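Local coordinates for protein ACDH-11, isoform b (Caenorhabditis elegans, PDB 4Y9J) that belongs to the acyl-CoA dehydrogenase family of flavoproteins and binds FAD and the ligand UCC, at residues B[577-580]-B[581-585]; B[586-589]-B[590-593]; B[123-126]-B[127-130]. One frame throughout, in Å; residues are numbered along the deposited sequence.

Interaction 1: residues B[577-580]-B[581-585]; sequences SERV and KADRE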
# COMPACT_ATOMS: atom_id res chain seq x y z
N SER B 577 23.89 43.68 21.18
CA SER B 577 24.77 42.67 20.62
C SER B 577 25.28 41.70 21.69
O SER B 577 25.50 40.52 21.41
CB SER B 577 25.96 43.31 19.91
OG SER B 577 25.58 43.77 18.61
N GLU B 578 25.39 42.17 22.91
CA GLU B 578 25.84 41.29 24.01
C GLU B 578 24.80 40.20 24.28
O GLU B 578 25.14 39.12 24.69
CB GLU B 578 26.12 42.06 25.32
CG GLU B 578 27.01 43.26 25.09
CD GLU B 578 28.46 42.92 24.73
OE1 GLU B 578 28.79 41.73 24.47
OE2 GLU B 578 29.26 43.89 24.73
N ARG B 579 23.54 40.48 24.02
CA ARG B 579 22.56 39.45 24.21
C ARG B 579 22.79 38.25 23.25
O ARG B 579 22.47 37.11 23.59
CB ARG B 579 21.19 40.03 24.06
CG ARG B 579 20.14 39.00 24.38
CD ARG B 579 18.80 39.61 24.24
NE ARG B 579 17.67 38.72 24.45
CZ ARG B 579 17.05 38.48 25.61
NH1 ARG B 579 17.44 39.01 26.75
NH2 ARG B 579 15.96 37.74 25.56
N VAL B 580 23.27 38.51 22.02
CA VAL B 580 23.54 37.38 21.07
C VAL B 580 24.51 36.38 21.70
O VAL B 580 24.33 35.16 21.59
CB VAL B 580 24.13 37.87 19.71
CG1 VAL B 580 24.38 36.68 18.74
CG2 VAL B 580 23.14 38.82 19.11
N LYS B 581 25.54 36.87 22.37
CA LYS B 581 26.52 36.00 22.98
C LYS B 581 25.87 35.07 24.04
O LYS B 581 26.18 33.86 24.12
CB LYS B 581 27.62 36.83 23.59
CG LYS B 581 28.60 36.01 24.44
CD LYS B 581 29.84 36.80 24.89
CE LYS B 581 30.73 35.99 25.86
NZ LYS B 581 29.98 35.30 26.96
N ALA B 582 24.93 35.64 24.77
CA ALA B 582 24.16 34.92 25.78
C ALA B 582 23.23 33.95 25.12
O ALA B 582 23.07 32.89 25.63
CB ALA B 582 23.38 35.88 26.69
N ASP B 583 22.57 34.34 24.04
CA ASP B 583 21.71 33.42 23.28
C ASP B 583 22.54 32.22 22.86
O ASP B 583 22.08 31.10 22.98
CB ASP B 583 21.03 34.03 22.04
CG ASP B 583 20.11 35.23 22.36
OD1 ASP B 583 19.60 35.35 23.48
OD2 ASP B 583 19.95 36.13 21.46
N ARG B 584 23.73 32.41 22.31
CA ARG B 584 24.53 31.26 21.81
C ARG B 584 24.95 30.31 22.94
O ARG B 584 24.94 29.09 22.80
CB ARG B 584 25.74 31.77 21.04
CG ARG B 584 25.34 32.54 19.78
CD ARG B 584 26.53 33.24 19.17
NE ARG B 584 26.17 33.81 17.89
CZ ARG B 584 26.93 34.65 17.22
NH1 ARG B 584 28.08 35.03 17.71
NH2 ARG B 584 26.51 35.13 16.06
N GLU B 585 25.29 30.88 24.10
CA GLU B 585 25.68 30.12 25.20
C GLU B 585 24.53 29.30 25.76
O GLU B 585 24.74 28.14 26.15
CB GLU B 585 26.22 31.06 26.29
CG GLU B 585 27.68 31.32 26.22
CD GLU B 585 28.08 32.15 27.40
OE1 GLU B 585 27.56 31.89 28.55
OE2 GLU B 585 28.87 33.08 27.13
O HOH W 1 17.35 36.56 22.44
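Val580 and Arg584, one turn apart on the last helix of the chain, form the close-packed half of this contact. Methyl CG1 of Val580 sits over one face of the Arg584 guanidinium, 3.5 Å from NE of Arg584, displaced from the middle of the group toward its rim. The torsions explain the meeting: CG1 lies anti to the backbone N of Val580 (chi1 -179°), beside its carbonyl carbon, which points it toward the following turn, while the Arg584 chain runs extended from CG to NE across it. In the backbone, Arg584 N donates to Val580 O at 2.9 Å and Asp583 N to Arg579 O at 2.8 Å. The preceding turn is slacker, since Glu578 O receives only weak bonds from the amides of Lys581 and Ala582.

The polar flank is looser. Arg579 and Asp583 do not join directly: OD1 of Asp583 is 4.0 Å from NE of Arg579, well out of the guanidinium plane, and the carboxylate plane is turned 84° from the guanidinium. A water bridges them, accepting from NE of Arg579 at 3.0 Å and giving a weak bond to OD1 of Asp583. On the solvent side, the exposed Lys581 bends at its last torsion (chi4 -47°), and its NZ makes a salt bridge to OE2 of Glu585, modelled at 2.5 Å, so short that it should be read with caution.

The stronger partners of the water-linked pair lie on the second subunit, where Arg560 pairs with Asp583 and Glu564 with Arg579; Pro352 of that subunit also packs on Val580. One helical face thus carries both charge signs into the interface, and the carboxylate of Asp583, with arginines of both subunits near it, would probably be favoured in its ionised form.

Interaction 2: residues B[586-589]-B[590-593]; sequences IVFD and NFTA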
# COMPACT_ATOMS: atom_id res chain seq x y z
N ILE B 586 23.32 29.84 25.74
CA ILE B 586 22.13 29.06 26.10
C ILE B 586 21.87 27.91 25.11
O ILE B 586 21.56 26.77 25.48
CB ILE B 586 20.94 30.01 26.21
CG1 ILE B 586 20.99 30.87 27.45
CG2 ILE B 586 19.60 29.33 26.23
CD1 ILE B 586 19.85 31.91 27.40
N VAL B 587 21.86 28.24 23.83
CA VAL B 587 21.51 27.30 22.81
C VAL B 587 22.54 26.14 22.70
O VAL B 587 22.15 25.02 22.47
CB VAL B 587 21.33 28.02 21.45
CG1 VAL B 587 21.17 27.01 20.33
CG2 VAL B 587 20.12 28.93 21.51
N PHE B 588 23.80 26.45 22.74
CA PHE B 588 24.90 25.48 22.46
C PHE B 588 25.57 24.82 23.66
O PHE B 588 26.65 24.21 23.57
CB PHE B 588 25.90 26.12 21.50
CG PHE B 588 25.29 26.33 20.15
CD1 PHE B 588 25.07 25.24 19.34
CD2 PHE B 588 24.87 27.59 19.71
CE1 PHE B 588 24.47 25.40 18.12
CE2 PHE B 588 24.30 27.76 18.50
CZ PHE B 588 24.07 26.66 17.69
N ASP B 589 24.89 24.92 24.80
CA ASP B 589 25.36 24.37 26.07
C ASP B 589 25.49 22.82 25.92
O ASP B 589 24.51 22.16 25.50
CB ASP B 589 24.31 24.72 27.15
CG ASP B 589 24.77 24.42 28.60
OD1 ASP B 589 25.95 24.14 28.85
OD2 ASP B 589 23.91 24.48 29.50
N ASN B 590 26.70 22.31 26.20
CA ASN B 590 27.06 20.88 26.00
C ASN B 590 26.99 20.36 24.53
O ASN B 590 26.91 19.15 24.32
CB ASN B 590 26.16 19.96 26.88
CG ASN B 590 26.61 19.91 28.31
OD1 ASN B 590 25.83 19.69 29.23
ND2 ASN B 590 27.83 20.08 28.50
N PHE B 591 26.97 21.25 23.55
CA PHE B 591 26.85 20.81 22.17
C PHE B 591 28.09 19.99 21.75
O PHE B 591 29.20 20.42 22.00
CB PHE B 591 26.66 21.97 21.26
CG PHE B 591 26.62 21.60 19.82
CD1 PHE B 591 25.64 20.78 19.35
CD2 PHE B 591 27.62 22.04 18.96
CE1 PHE B 591 25.60 20.41 17.97
CE2 PHE B 591 27.61 21.70 17.62
CZ PHE B 591 26.59 20.91 17.11
N THR B 592 27.83 18.81 21.13
CA THR B 592 28.89 17.81 20.83
C THR B 592 29.62 18.36 19.58
O THR B 592 29.11 18.22 18.49
CB THR B 592 28.29 16.35 20.57
OG1 THR B 592 27.56 15.85 21.71
CG2 THR B 592 29.43 15.33 20.23
N ALA B 593 30.72 19.08 19.76
CA ALA B 593 31.32 19.84 18.62
C ALA B 593 32.49 19.06 18.02
O ALA B 593 32.31 18.36 17.02
CB ALA B 593 31.78 21.24 19.06
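Phe588 turns the edge of its ring toward the face of Phe591, giving a T-shaped pair whose planes stand 73° apart with centroids separated by 5.6 Å. CD1 of Phe588 comes within 4.0 Å of CG of Phe591, which lies in the plane of the Phe588 ring, and nearly as close to CD2. Contact therefore falls at the root of the Phe591 ring. The two side chains nevertheless run alongside each other in the same direction, reached by different first torsions: CG of Phe588 stands anti to its carbonyl carbon (chi1 -67°), whereas in Phe591 the ring is anti to the backbone N (chi1 176°). On the Phe588 ring, one face is met by methyl CG1 of Val587, offset toward the rim.

What brings the rings together is a type II beta turn from Phe588 to Phe591, formed directly where helix 577-587 ends. Phe591 N closes it by donating to Phe588 O at 3.0 Å; the donor stands above the carbonyl plane and misses the lone pairs. Asn590 occupies the third position with positive phi, as a type II turn requires.

Asp589, at the second position, has its OD1 3.3 Å from Asn590 N. Its main partners belong to the second subunit, where Arg366 and Arg36 both form salt bridges with OD2 of Asp589. Arg335 of that subunit takes the carbonyl oxygens of Val587 and Asp589, the first of these at the end of the helix.

The chemistry is thus divided: an aromatic pair and one backbone bond shape the turn, while arginines of the second subunit bind the Asp589 carboxylate and the carbonyls of Val587 and Asp589. Two arginines on one carboxylate oxygen would be expected to stabilise the charged form of Asp589.

Interaction 3: residues B[123-126]-B[127-130]; sequences VRRI and HQVA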
# COMPACT_ATOMS: atom_id res chain seq x y z
N VAL B 123 -13.23 46.13 -5.18
CA VAL B 123 -14.34 45.23 -4.91
C VAL B 123 -13.91 43.80 -5.22
O VAL B 123 -14.16 42.88 -4.47
CB VAL B 123 -15.58 45.61 -5.76
CG1 VAL B 123 -16.61 44.48 -5.86
CG2 VAL B 123 -16.21 46.89 -5.20
N ARG B 124 -13.35 43.61 -6.38
CA ARG B 124 -13.12 42.29 -6.82
C ARG B 124 -12.06 41.56 -6.01
O ARG B 124 -12.17 40.36 -5.88
CB ARG B 124 -12.91 42.30 -8.31
CG ARG B 124 -11.55 42.71 -8.76
CD ARG B 124 -11.64 43.12 -10.24
NE ARG B 124 -10.27 43.35 -10.66
CZ ARG B 124 -9.88 44.19 -11.60
NH1 ARG B 124 -10.75 44.89 -12.28
NH2 ARG B 124 -8.58 44.36 -11.81
N ARG B 125 -11.11 42.25 -5.38
CA ARG B 125 -10.14 41.55 -4.59
C ARG B 125 -10.78 41.15 -3.27
O ARG B 125 -10.48 40.09 -2.73
CB ARG B 125 -8.83 42.34 -4.38
CG ARG B 125 -7.92 42.42 -5.60
CD ARG B 125 -7.37 41.04 -6.01
NE ARG B 125 -6.21 41.13 -6.88
CZ ARG B 125 -5.55 40.11 -7.40
NH1 ARG B 125 -5.96 38.84 -7.21
NH2 ARG B 125 -4.48 40.36 -8.14
N ILE B 126 -11.70 41.98 -2.79
CA ILE B 126 -12.42 41.63 -1.57
C ILE B 126 -13.28 40.39 -1.84
O ILE B 126 -13.27 39.44 -1.07
CB ILE B 126 -13.22 42.84 -1.00
CG1 ILE B 126 -12.22 43.86 -0.45
CG2 ILE B 126 -14.13 42.38 0.12
CD1 ILE B 126 -12.79 45.25 -0.19
N HIS B 127 -14.01 40.40 -2.95
CA HIS B 127 -14.85 39.30 -3.32
C HIS B 127 -13.95 38.03 -3.44
O HIS B 127 -14.23 37.03 -2.82
CB HIS B 127 -15.54 39.64 -4.64
CG HIS B 127 -16.46 38.60 -5.17
ND1 HIS B 127 -17.22 38.80 -6.30
CD2 HIS B 127 -16.80 37.38 -4.70
CE1 HIS B 127 -17.96 37.73 -6.53
NE2 HIS B 127 -17.71 36.85 -5.58
N GLN B 128 -12.86 38.15 -4.16
CA GLN B 128 -11.96 37.06 -4.45
C GLN B 128 -11.37 36.49 -3.22
O GLN B 128 -11.36 35.24 -3.03
CB GLN B 128 -10.86 37.49 -5.41
CG GLN B 128 -9.98 36.34 -5.87
CD GLN B 128 -8.61 36.73 -6.34
OE1 GLN B 128 -8.12 37.84 -6.07
NE2 GLN B 128 -7.95 35.80 -7.01
N VAL B 129 -10.85 37.35 -2.35
CA VAL B 129 -10.30 36.89 -1.09
C VAL B 129 -11.32 36.15 -0.19
O VAL B 129 -11.00 35.12 0.36
CB VAL B 129 -9.52 38.03 -0.35
CG1 VAL B 129 -9.17 37.62 1.05
CG2 VAL B 129 -8.23 38.31 -1.09
N ALA B 130 -12.55 36.64 -0.12
CA ALA B 130 -13.62 35.96 0.64
C ALA B 130 -13.94 34.57 0.05
O ALA B 130 -14.13 33.58 0.76
CB ALA B 130 -14.90 36.85 0.61
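Helix 121-135 belongs to the N-terminal region, and its residues 123-130 are largely buried; the polar core of this contact is the pairing of Arg125 with Gln128 along one of its faces. NH1 of Arg125 donates to OE1 of Gln128 at 2.6 Å, with an N-H...O angle of 159°. The bond uses a lone pair in the amide's carbonyl plane, and OE1 of Gln128 lies almost in the guanidinium plane, the two flat groups being only 21° from coplanar. A bend at chi2 (-65°) turns the Arg125 chain along the helix toward the following turn, and the extended Gln128 lies beside it.

In the mainly helical N-terminal domain of an acyl-CoA dehydrogenase such buried charge needs partners, and several are present: Asp150 receives both NH1 of Arg125 and NE2 of Gln128, Glu383 forms a salt bridge with NE of Arg125, and Tyr115 adds a cation-pi contact with Arg125. On other faces of the helix, Val129 packs against Leu372, Phe373 and Ala376 of helix 352-383, Ile126 packs against Leu38 and Leu41 of helix 34-41, and His127 reaches helix 44-74, where its NE2 makes a hydrogen bond to Asp53. Between these side chains the backbone is regular: His127 N to Val123 O is 2.9 Å, Val129 N to Arg125 O 2.8 Å, and Ala130 N to Ile126 O 3.0 Å.

Interaction 3 comes first along the chain, on helix 121-135 of the N-terminal region; interactions 1 and 2 follow in series at the C-terminal end. The latter two share helix 577-587, their centres 13 Å apart: interaction 1 occupies its turns, interaction 2 its end and the tail beyond. Interaction 3 lies on the opposite side of the chain's centre, about 46 Å and 50 Å from interactions 1 and 2, centre to centre. The settings differ accordingly. Residues 123-130 are touched by no other protein chain and help join helices within one subunit, whereas most residues of 577-593 lie within reach of the second subunit, so the chain's C-terminal end contributes to the four-chain assembly.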